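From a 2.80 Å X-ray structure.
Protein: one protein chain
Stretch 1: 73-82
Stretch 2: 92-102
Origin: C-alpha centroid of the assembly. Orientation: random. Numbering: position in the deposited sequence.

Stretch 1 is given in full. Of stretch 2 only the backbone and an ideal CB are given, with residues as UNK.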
# COMPACT_ATOMS: atom_id res chain seq x y z
N GLY A 73 -8.94 11.25 -13.95
CA GLY A 73 -7.59 11.22 -13.40
C GLY A 73 -7.35 10.49 -12.10
O GLY A 73 -6.26 10.63 -11.53
N LYS A 74 -8.31 9.68 -11.62
CA LYS A 74 -8.18 8.90 -10.38
C LYS A 74 -8.81 7.53 -10.46
O LYS A 74 -9.85 7.39 -11.12
CB LYS A 74 -8.85 9.62 -9.19
CG LYS A 74 -8.39 11.03 -8.88
CD LYS A 74 -9.26 11.57 -7.78
CE LYS A 74 -8.85 12.94 -7.35
NZ LYS A 74 -9.74 13.44 -6.28
N ALA A 75 -8.26 6.54 -9.74
CA ALA A 75 -8.94 5.24 -9.66
C ALA A 75 -10.30 5.44 -8.96
O ALA A 75 -10.38 6.13 -7.93
CB ALA A 75 -8.10 4.21 -8.94
N ARG A 76 -11.37 4.94 -9.59
CA ARG A 76 -12.71 5.11 -9.05
C ARG A 76 -13.22 3.82 -8.42
O ARG A 76 -14.05 3.86 -7.50
CB ARG A 76 -13.66 5.59 -10.16
CG ARG A 76 -13.24 6.93 -10.75
CD ARG A 76 -13.25 8.03 -9.72
NE ARG A 76 -12.66 9.26 -10.23
CZ ARG A 76 -12.65 10.41 -9.58
NH1 ARG A 76 -13.18 10.49 -8.36
NH2 ARG A 76 -12.12 11.49 -10.13
N GLU A 77 -12.70 2.67 -8.89
CA GLU A 77 -13.07 1.31 -8.47
C GLU A 77 -12.07 0.30 -9.00
O GLU A 77 -11.39 0.58 -9.98
CB GLU A 77 -14.49 0.99 -8.97
CG GLU A 77 -14.62 1.20 -10.45
CD GLU A 77 -16.00 1.04 -11.03
OE1 GLU A 77 -16.40 -0.13 -11.24
OE2 GLU A 77 -16.59 2.07 -11.42
N SER A 78 -11.98 -0.88 -8.36
CA SER A 78 -11.05 -1.96 -8.79
C SER A 78 -11.63 -3.35 -8.50
O SER A 78 -12.48 -3.49 -7.61
CB SER A 78 -9.69 -1.83 -8.12
OG SER A 78 -9.73 -2.32 -6.78
N ARG A 79 -11.16 -4.37 -9.26
CA ARG A 79 -11.52 -5.76 -9.06
C ARG A 79 -10.25 -6.57 -9.06
O ARG A 79 -9.42 -6.41 -9.96
CB ARG A 79 -12.55 -6.29 -10.07
CG ARG A 79 -13.15 -7.60 -9.56
CD ARG A 79 -14.46 -8.00 -10.15
NE ARG A 79 -14.97 -9.12 -9.37
CZ ARG A 79 -16.15 -9.69 -9.55
NH1 ARG A 79 -16.96 -9.26 -10.51
NH2 ARG A 79 -16.53 -10.70 -8.78
N ALA A 80 -10.09 -7.42 -8.04
CA ALA A 80 -8.90 -8.24 -7.88
C ALA A 80 -9.23 -9.68 -7.57
O ALA A 80 -10.26 -9.98 -6.95
CB ALA A 80 -8.05 -7.68 -6.76
N ARG A 81 -8.35 -10.57 -8.01
CA ARG A 81 -8.41 -11.98 -7.70
C ARG A 81 -7.25 -12.24 -6.78
O ARG A 81 -6.13 -11.84 -7.10
CB ARG A 81 -8.41 -12.88 -8.94
CG ARG A 81 -8.48 -14.36 -8.56
CD ARG A 81 -9.12 -15.20 -9.63
NE ARG A 81 -10.53 -14.86 -9.79
CZ ARG A 81 -11.35 -15.44 -10.65
NH1 ARG A 81 -10.91 -16.41 -11.44
NH2 ARG A 81 -12.62 -15.06 -10.73
N CYS A 82 -7.51 -12.81 -5.61
CA CYS A 82 -6.47 -13.03 -4.61
C CYS A 82 -6.76 -14.24 -3.76
O CYS A 82 -7.85 -14.81 -3.82
CB CYS A 82 -6.34 -11.79 -3.73
SG CYS A 82 -7.84 -11.38 -2.82
N UNK A 92 -9.68 -18.84 -2.53
CA UNK A 92 -9.52 -18.08 -3.77
C UNK A 92 -10.69 -17.14 -3.83
O UNK A 92 -11.84 -17.58 -4.02
CB UNK A 92 -9.45 -18.98 -5.01
N UNK A 93 -10.43 -15.88 -3.54
CA UNK A 93 -11.44 -14.86 -3.40
C UNK A 93 -11.44 -13.84 -4.55
O UNK A 93 -10.47 -13.70 -5.27
CB UNK A 93 -11.24 -14.14 -2.07
N UNK A 94 -12.60 -13.17 -4.70
CA UNK A 94 -12.81 -12.06 -5.60
C UNK A 94 -13.04 -10.82 -4.75
O UNK A 94 -13.89 -10.84 -3.85
CB UNK A 94 -13.98 -12.32 -6.55
N UNK A 95 -12.21 -9.78 -4.99
CA UNK A 95 -12.25 -8.52 -4.27
C UNK A 95 -12.82 -7.41 -5.15
O UNK A 95 -12.33 -7.16 -6.25
CB UNK A 95 -10.85 -8.14 -3.78
N UNK A 96 -13.87 -6.75 -4.65
CA UNK A 96 -14.51 -5.61 -5.29
C UNK A 96 -14.30 -4.36 -4.45
O UNK A 96 -14.75 -4.29 -3.30
CB UNK A 96 -16.00 -5.87 -5.50
N UNK A 97 -13.62 -3.37 -5.01
CA UNK A 97 -13.31 -2.17 -4.27
C UNK A 97 -13.78 -0.91 -5.01
O UNK A 97 -13.77 -0.88 -6.25
CB UNK A 97 -11.81 -2.10 -4.00
N UNK A 98 -14.15 0.11 -4.22
CA UNK A 98 -14.54 1.44 -4.68
C UNK A 98 -13.72 2.47 -3.89
O UNK A 98 -13.48 2.31 -2.69
CB UNK A 98 -16.04 1.67 -4.50
N UNK A 99 -13.24 3.50 -4.60
CA UNK A 99 -12.43 4.62 -4.08
C UNK A 99 -13.29 5.91 -4.12
O UNK A 99 -13.82 6.25 -5.18
CB UNK A 99 -11.15 4.79 -4.90
N UNK A 100 -13.50 6.57 -2.96
CA UNK A 100 -14.28 7.81 -2.86
C UNK A 100 -13.45 8.89 -2.20
O UNK A 100 -12.71 8.62 -1.24
CB UNK A 100 -15.57 7.58 -2.08
N UNK A 101 -13.57 10.11 -2.75
CA UNK A 101 -12.78 11.28 -2.38
C UNK A 101 -13.68 12.41 -1.96
O UNK A 101 -14.61 12.70 -2.69
CB UNK A 101 -11.88 11.72 -3.54
N UNK A 102 -13.44 12.99 -0.77
CA UNK A 102 -14.21 14.10 -0.16
C UNK A 102 -13.18 15.06 0.43
O UNK A 102 -12.61 14.84 1.50
CB UNK A 102 -15.19 13.61 0.91

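Stretch 2 runs antiparallel to strand 74-82, the two N-to-C directions lying 166° apart, and every backbone along it is extended, so from 93 to 98 its side chains alternate between the sheet face of Ser78, Ala80 and Cys82 and the face of Glu77, Arg79 and Arg81.

At position 92 CA-to-CB points sideways, with the ideal CB 4.6 Å from Cys82 O. A short side chain would gain little, whereas a long acidic or polar one could reach back to Arg81. The residue is Glu92, whose OE2 lies 3.9 Å from Arg81 NH1, a long salt bridge in which no N-H points at the oxygen.

Position 93 sits on the face of Cys82, and a small or apolar side chain would suit the sulfur. Ala93 places its CB 4.4 Å from Cys82 SG, while its backbone pairs with Cys82 in both directions (Ala93 N to Cys82 O, 2.8 Å; Cys82 N to Ala93 O, 3.1 Å).

Position 94 offers the clearest electrostatic clue. Its ideal CB is 3.8 Å from Arg79 NH2 and 5.2 Å from Arg81 NH2, so an acid is strongly favoured, though a neutral acceptor is possible. Asp94 bridges both arginines: OD2 accepts a hydrogen bond from Arg81 NH2 at 2.8 Å within a salt bridge, and OD1 lies 3.6 Å from Arg79 NE in a second.

The ideal CB of 95 is 4.5 Å from Cys82 SG, beside Ala80; many aliphatic stems would fit. Lys95 packs its CB 4.1 Å from Ala80 CB, and its NZ is hydrogen-bonded elsewhere in the structure.

At 96, beside Arg79 on the arginine face, an acid or a polar chain would suit. Gln96 sets NE2 over one face of the Arg79 guanidinium, but NE2 and Arg79 NH1, 3.2 Å apart, are both donors and form no hydrogen bond.

At 97 the ideal CB is 3.5 Å from Ser78 OG, so a small or beta-branched residue is plausible. Thr97 fits, its backbone N and O each bonding Ser78 at 2.8 Å (Thr97 N to Ser78 O; Ser78 N to Thr97 O).

Position 98 faces Glu77 CB, where many residues could serve; Val98 brings CG1 to 4.0 Å from Glu77 CB.

The CB of 99 points toward stretch 1, 3.4 Å from Ala75 O, and Ser78 OG offers a polar end point farther along, inviting a long side chain with a polar tip. Tyr99 sets CD2 4.0 Å from Ala75 CB, and its OH hydrogen-bonds Ser78 OG at 3.1 Å.

At 100 CA-to-CB points away and little constrains the choice; Asp100 makes no contact with stretch 1.

Position 101 points toward stretch 1, its ideal CB 3.9 Å from Lys74 NZ: an acid or an aromatic would suit. Tyr101 receives Lys74 CD over its ring, 3.9 Å from the centroid, with NZ off-centre in a cation-pi contact, and its OH donates to Ala75 O at 2.7 Å.

Position 102 is out of reach and permissive; it is Lys102.

Stretch 2, residues 92-102: EADKQTVYDYK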
# COMPACT_ATOMS: atom_id res chain seq x y z
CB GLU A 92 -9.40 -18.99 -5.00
CG GLU A 92 -9.18 -18.20 -6.27
CD GLU A 92 -9.28 -18.98 -7.57
OE1 GLU A 92 -9.67 -20.17 -7.53
OE2 GLU A 92 -9.01 -18.37 -8.63
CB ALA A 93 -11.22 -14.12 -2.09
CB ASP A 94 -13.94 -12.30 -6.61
CG ASP A 94 -13.37 -12.60 -7.99
OD1 ASP A 94 -12.65 -11.72 -8.56
OD2 ASP A 94 -13.62 -13.72 -8.50
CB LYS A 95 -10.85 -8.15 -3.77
CG LYS A 95 -10.83 -6.95 -2.84
CD LYS A 95 -9.40 -6.57 -2.54
CE LYS A 95 -9.25 -5.39 -1.63
NZ LYS A 95 -7.85 -5.15 -1.26
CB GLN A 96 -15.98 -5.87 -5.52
CG GLN A 96 -16.26 -6.69 -6.73
CD GLN A 96 -17.72 -7.04 -6.88
OE1 GLN A 96 -18.55 -6.82 -6.00
NE2 GLN A 96 -18.05 -7.62 -8.00
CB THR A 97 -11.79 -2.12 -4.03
OG1 THR A 97 -11.45 -3.25 -3.22
CG2 THR A 97 -11.35 -0.86 -3.31
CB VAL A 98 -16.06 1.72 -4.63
CG1 VAL A 98 -16.79 0.92 -5.69
CG2 VAL A 98 -16.66 1.49 -3.24
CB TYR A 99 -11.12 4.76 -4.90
CG TYR A 99 -10.32 3.47 -4.99
CD1 TYR A 99 -9.52 3.06 -3.93
CD2 TYR A 99 -10.40 2.65 -6.11
CE1 TYR A 99 -8.84 1.84 -3.97
CE2 TYR A 99 -9.69 1.44 -6.17
CZ TYR A 99 -8.92 1.03 -5.09
OH TYR A 99 -8.24 -0.17 -5.11
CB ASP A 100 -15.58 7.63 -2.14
CG ASP A 100 -16.55 6.82 -2.97
OD1 ASP A 100 -17.30 7.43 -3.79
OD2 ASP A 100 -16.57 5.58 -2.82
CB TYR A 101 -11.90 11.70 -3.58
CG TYR A 101 -11.16 10.55 -4.20
CD1 TYR A 101 -9.91 10.17 -3.73
CD2 TYR A 101 -11.71 9.81 -5.24
CE1 TYR A 101 -9.21 9.11 -4.30
CE2 TYR A 101 -11.04 8.72 -5.80
CZ TYR A 101 -9.77 8.40 -5.35
OH TYR A 101 -9.11 7.32 -5.87
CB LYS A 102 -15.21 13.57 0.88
CG LYS A 102 -16.40 14.47 1.16
CD LYS A 102 -17.38 13.89 2.22
CE LYS A 102 -18.13 12.63 1.79
NZ LYS A 102 -19.06 12.11 2.85
O HOH W 1 -14.64 8.40 -6.73
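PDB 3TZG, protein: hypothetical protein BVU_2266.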